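Side-chain contacts in enoyl-CoA hydratase/carnithine racemase (Thermus thermophilus JL-18, PDB 6SL9), which probably isomerises CoA thioesters as the crotonase-family enzyme PaaG, forming oxepin-CoA in the bacterial breakdown of phenylacetic acid: residues 53-58 and 185-190; 113-118 and 174-179. All coordinates share one frame; numbering follows the deposited sequence.

Contact 1: residues 53-58 and 185-190; sequences LLTGAG and KLMEEA
Two successive bends, at chi2 (-59°) and chi3 (-68°), fold the thioether of Met187 back on itself and carry its SD and CE to Thr55 and Leu53, although its CB does not point at the strand. Leu53 answers with CG opposite the backbone N (chi1 175°), which sends both methyls towards helix 186-197. CD1 rests on Ala190 CB at 3.7 Å, while CD2 meets Met187 CE at 3.9 Å, the two longer side chains slanting past each other. Thr55 and Met187 instead approach end to end: Thr55 CG2 lies 3.7 Å from Met187 SD and 3.8 Å from its CE. The hydroxyl of Thr55 also lies near the sulfur, yet its hydrogen bond goes to Ala101 O on the next strand, which occupies the buried polar atom and leaves the methyl as the apolar surface offered to Met187. As expected for a beta-strand, side chains alternate: Leu53 and Thr55 face the helix and Leu54 the other side. An alanine in place of Met187 lacks the sulfur and methyl that pack on Thr55 CG2 and Leu53 CD2, and would probably leave a gap between those two residues and the helix. No hydrogen bond crosses the interface, so the fit is one of shape. The axes of strand 53-56 and helix 186-190 run nearly antiparallel at 10.4 Å, with Ala101 beneath Met187 and Ala190: the helix-on-sheet layering of the crotonase fold, in which helix 186-197 covers one face of the central, largely parallel sheet.

Contact 2: residues 113-118 and 174-179; sequences LALWGD and LGLVHR
Leu115 and Leu176 have CA atoms 6.8 Å apart on chain segments whose directions differ by 31°, and the separation grows to 9.6 Å between the CA atoms of Asp118 and His178. Just before Leu176, Gly175 ends helix 168-174 in a Schellman motif. Both leucines place CG opposite the carbonyl carbon (chi1 -65° and -66°), and their branched ends meet slantwise, Leu115 CD1 lying 3.9 Å from Leu176 CD2. The other methyl, Leu115 CD2, sits 3.5 Å from Leu176 O, a carbonyl oxygen whose polar partner is Arg120 NE. Leu146 and Leu147 of helix 143-151 extend this apolar patch. Further along, His178 brings CE1 to 3.4 Å from Asp118 O, which meets the imidazole obliquely and makes no hydrogen bond with it. Asp118 CB points away from 174-179, and OD2 is bound by Lys209 in a salt bridge and by the backbone N of Leu98. Both ring nitrogens of His178 are bonded: ND1 with the backbone N of Arg120, NE2 with Ala154 O of the second subunit. These bonds should fix the ring's rotation and are consistent with a neutral imidazole carrying its proton on NE2; they tie strand 119-123 to the second subunit.

Overall arrangement
From the N terminus, after strands 6-11 and 14-19 and helix 30-45, come residues 53-58, the end of strand 51-56 and its following loop; helix 186-197 closes the loop of contact 1, 127 residues on (58 to 185). Inside that loop lies contact 2: the chain leaves helix 109-115, passes through strand 119-123 and several helices, and comes back at 174-179 just ahead of strand 179-181. The two contacts are therefore nested and do not cross. Contact 1 fastens a helix over the sheet, whereas contact 2 joins connecting segments leading into two of its neighbouring strands. Their centres lie about 13 Å apart, and a salt bridge, doubtfully short as modelled, joins Glu189 to Arg179.

Contact 1: residues 53-58 and 185-190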
# COMPACT_ATOMS: atom_id res chain seq x y z
N LEU A 53 20.58 -5.20 -16.20
CA LEU A 53 19.76 -6.43 -16.16
C LEU A 53 20.47 -7.37 -15.17
O LEU A 53 21.66 -7.65 -15.37
CB LEU A 53 19.68 -7.07 -17.54
CG LEU A 53 18.98 -8.43 -17.67
CD1 LEU A 53 17.59 -8.44 -17.12
CD2 LEU A 53 19.00 -8.83 -19.15
N LEU A 54 19.75 -7.91 -14.19
CA LEU A 54 20.30 -8.82 -13.18
C LEU A 54 19.58 -10.15 -13.29
O LEU A 54 18.34 -10.19 -13.28
CB LEU A 54 20.10 -8.18 -11.79
CG LEU A 54 20.56 -9.06 -10.61
CD1 LEU A 54 22.07 -9.30 -10.64
CD2 LEU A 54 20.17 -8.35 -9.32
N THR A 55 20.36 -11.22 -13.32
CA THR A 55 19.83 -12.59 -13.37
C THR A 55 20.78 -13.53 -12.63
O THR A 55 21.82 -13.09 -12.16
CB THR A 55 19.58 -12.98 -14.83
OG1 THR A 55 18.68 -14.10 -14.84
CG2 THR A 55 20.84 -13.31 -15.60
N GLY A 56 20.42 -14.81 -12.57
CA GLY A 56 21.26 -15.83 -11.95
C GLY A 56 21.72 -16.87 -12.95
O GLY A 56 21.04 -17.18 -13.93
N ALA A 57 22.85 -17.48 -12.65
CA ALA A 57 23.35 -18.64 -13.40
C ALA A 57 22.77 -19.92 -12.85
O ALA A 57 22.58 -20.04 -11.67
CB ALA A 57 24.85 -18.71 -13.30
N GLY A 58 22.62 -20.90 -13.71
CA GLY A 58 22.21 -22.22 -13.24
C GLY A 58 20.73 -22.29 -12.93
O GLY A 58 19.92 -21.50 -13.48
N LYS A 185 12.93 -18.41 -23.09
CA LYS A 185 12.73 -17.05 -23.65
C LYS A 185 12.99 -15.94 -22.62
O LYS A 185 12.98 -14.76 -22.98
CB LYS A 185 11.30 -16.95 -24.17
CG LYS A 185 11.00 -17.86 -25.36
CD LYS A 185 11.72 -17.45 -26.60
CE LYS A 185 11.03 -18.00 -27.84
NZ LYS A 185 12.00 -18.71 -28.71
N LEU A 186 13.25 -16.29 -21.37
CA LEU A 186 13.33 -15.27 -20.30
C LEU A 186 14.43 -14.27 -20.65
O LEU A 186 14.16 -13.07 -20.55
CB LEU A 186 13.59 -15.95 -18.96
CG LEU A 186 13.90 -14.95 -17.83
CD1 LEU A 186 12.71 -14.08 -17.50
CD2 LEU A 186 14.35 -15.65 -16.57
N MET A 187 15.64 -14.71 -20.94
CA MET A 187 16.74 -13.74 -21.16
C MET A 187 16.49 -12.91 -22.42
O MET A 187 16.72 -11.69 -22.38
CB MET A 187 18.11 -14.42 -21.16
CG MET A 187 18.52 -14.86 -19.74
SD MET A 187 18.59 -13.47 -18.57
CE MET A 187 20.00 -12.60 -19.27
N GLU A 188 15.95 -13.50 -23.48
CA GLU A 188 15.62 -12.72 -24.70
C GLU A 188 14.61 -11.62 -24.35
O GLU A 188 14.79 -10.47 -24.76
CB GLU A 188 15.09 -13.69 -25.77
CG GLU A 188 14.82 -13.03 -27.12
CD GLU A 188 14.01 -13.87 -28.11
OE1 GLU A 188 13.45 -13.28 -29.07
OE2 GLU A 188 13.94 -15.08 -27.91
N GLU A 189 13.57 -11.95 -23.63
CA GLU A 189 12.51 -10.97 -23.31
C GLU A 189 13.09 -9.92 -22.34
O GLU A 189 12.77 -8.73 -22.49
CB GLU A 189 11.26 -11.69 -22.77
CG GLU A 189 10.57 -12.56 -23.79
CD GLU A 189 9.08 -12.48 -23.96
OE1 GLU A 189 8.55 -13.45 -24.56
OE2 GLU A 189 8.48 -11.43 -23.66
N ALA A 190 13.83 -10.35 -21.34
CA ALA A 190 14.33 -9.39 -20.32
C ALA A 190 15.32 -8.46 -21.01
O ALA A 190 15.35 -7.26 -20.73
CB ALA A 190 14.98 -10.15 -19.17

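Contact 2: residues 113-118 and 174-179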
# COMPACT_ATOMS: atom_id res chain seq x y z
N LEU A 113 16.73 -9.40 -3.14
CA LEU A 113 17.50 -8.81 -4.24
C LEU A 113 16.63 -8.75 -5.50
O LEU A 113 16.61 -7.76 -6.21
CB LEU A 113 18.80 -9.62 -4.47
CG LEU A 113 19.90 -9.43 -3.41
CD1 LEU A 113 21.14 -10.25 -3.76
CD2 LEU A 113 20.36 -7.98 -3.27
N ALA A 114 15.88 -9.83 -5.79
CA ALA A 114 15.07 -9.88 -7.02
C ALA A 114 14.05 -8.75 -6.99
O ALA A 114 13.74 -8.13 -8.04
CB ALA A 114 14.37 -11.21 -7.11
N LEU A 115 13.51 -8.44 -5.83
CA LEU A 115 12.39 -7.48 -5.73
C LEU A 115 12.86 -6.05 -5.85
O LEU A 115 12.03 -5.16 -6.02
CB LEU A 115 11.59 -7.71 -4.45
CG LEU A 115 10.85 -9.05 -4.37
CD1 LEU A 115 10.04 -9.15 -3.12
CD2 LEU A 115 10.00 -9.36 -5.60
N TRP A 116 14.16 -5.80 -5.86
CA TRP A 116 14.70 -4.45 -6.12
C TRP A 116 14.68 -4.09 -7.60
O TRP A 116 14.90 -2.93 -7.90
CB TRP A 116 16.11 -4.28 -5.53
CG TRP A 116 16.10 -4.06 -4.06
CD1 TRP A 116 16.40 -4.94 -3.05
CD2 TRP A 116 15.56 -2.89 -3.43
NE1 TRP A 116 16.11 -4.36 -1.85
CE2 TRP A 116 15.59 -3.11 -2.05
CE3 TRP A 116 15.06 -1.68 -3.93
CZ2 TRP A 116 15.10 -2.16 -1.15
CZ3 TRP A 116 14.58 -0.74 -3.04
CH2 TRP A 116 14.60 -1.00 -1.67
N GLY A 117 14.41 -5.04 -8.50
CA GLY A 117 14.26 -4.63 -9.89
C GLY A 117 13.16 -3.61 -10.04
O GLY A 117 12.13 -3.73 -9.38
N ASP A 118 13.29 -2.64 -10.93
CA ASP A 118 12.20 -1.72 -11.30
C ASP A 118 11.13 -2.42 -12.09
O ASP A 118 9.93 -2.19 -11.88
CB ASP A 118 12.74 -0.55 -12.09
CG ASP A 118 13.74 0.26 -11.34
OD1 ASP A 118 13.45 0.65 -10.19
OD2 ASP A 118 14.84 0.49 -11.90
N LEU A 174 0.38 -11.46 -7.58
CA LEU A 174 0.61 -10.61 -6.38
C LEU A 174 1.32 -9.31 -6.71
O LEU A 174 1.28 -8.41 -5.81
CB LEU A 174 1.46 -11.41 -5.39
CG LEU A 174 0.78 -12.64 -4.79
CD1 LEU A 174 1.65 -13.22 -3.71
CD2 LEU A 174 -0.62 -12.31 -4.24
N GLY A 175 1.97 -9.19 -7.88
CA GLY A 175 2.88 -8.05 -8.16
C GLY A 175 4.33 -8.30 -7.81
O GLY A 175 5.16 -7.40 -8.02
N LEU A 176 4.72 -9.49 -7.39
CA LEU A 176 6.17 -9.77 -7.22
C LEU A 176 6.90 -9.69 -8.55
O LEU A 176 8.09 -9.28 -8.58
CB LEU A 176 6.36 -11.14 -6.59
CG LEU A 176 5.84 -11.26 -5.16
CD1 LEU A 176 6.03 -12.67 -4.66
CD2 LEU A 176 6.44 -10.26 -4.20
N VAL A 177 6.23 -10.06 -9.64
CA VAL A 177 6.81 -9.82 -10.99
C VAL A 177 5.77 -9.17 -11.87
O VAL A 177 4.56 -9.24 -11.55
CB VAL A 177 7.37 -11.10 -11.62
CG1 VAL A 177 8.53 -11.68 -10.83
CG2 VAL A 177 6.27 -12.09 -11.88
N HIS A 178 6.23 -8.56 -12.96
CA HIS A 178 5.38 -7.90 -13.97
C HIS A 178 5.02 -8.82 -15.15
O HIS A 178 4.06 -8.53 -15.82
CB HIS A 178 6.07 -6.63 -14.46
CG HIS A 178 6.31 -5.62 -13.37
ND1 HIS A 178 7.56 -5.42 -12.86
CD2 HIS A 178 5.45 -4.77 -12.75
CE1 HIS A 178 7.44 -4.44 -11.96
NE2 HIS A 178 6.16 -4.06 -11.84
N ARG A 179 5.83 -9.84 -15.41
CA ARG A 179 5.65 -10.72 -16.56
C ARG A 179 6.22 -12.10 -16.23
O ARG A 179 7.22 -12.18 -15.54
CB ARG A 179 6.36 -10.18 -17.81
CG ARG A 179 5.89 -10.83 -19.10
CD ARG A 179 6.21 -10.20 -20.45
NE ARG A 179 6.83 -8.89 -20.52
CZ ARG A 179 7.77 -8.58 -21.44
NH1 ARG A 179 8.28 -7.36 -21.48
NH2 ARG A 179 8.26 -9.52 -22.24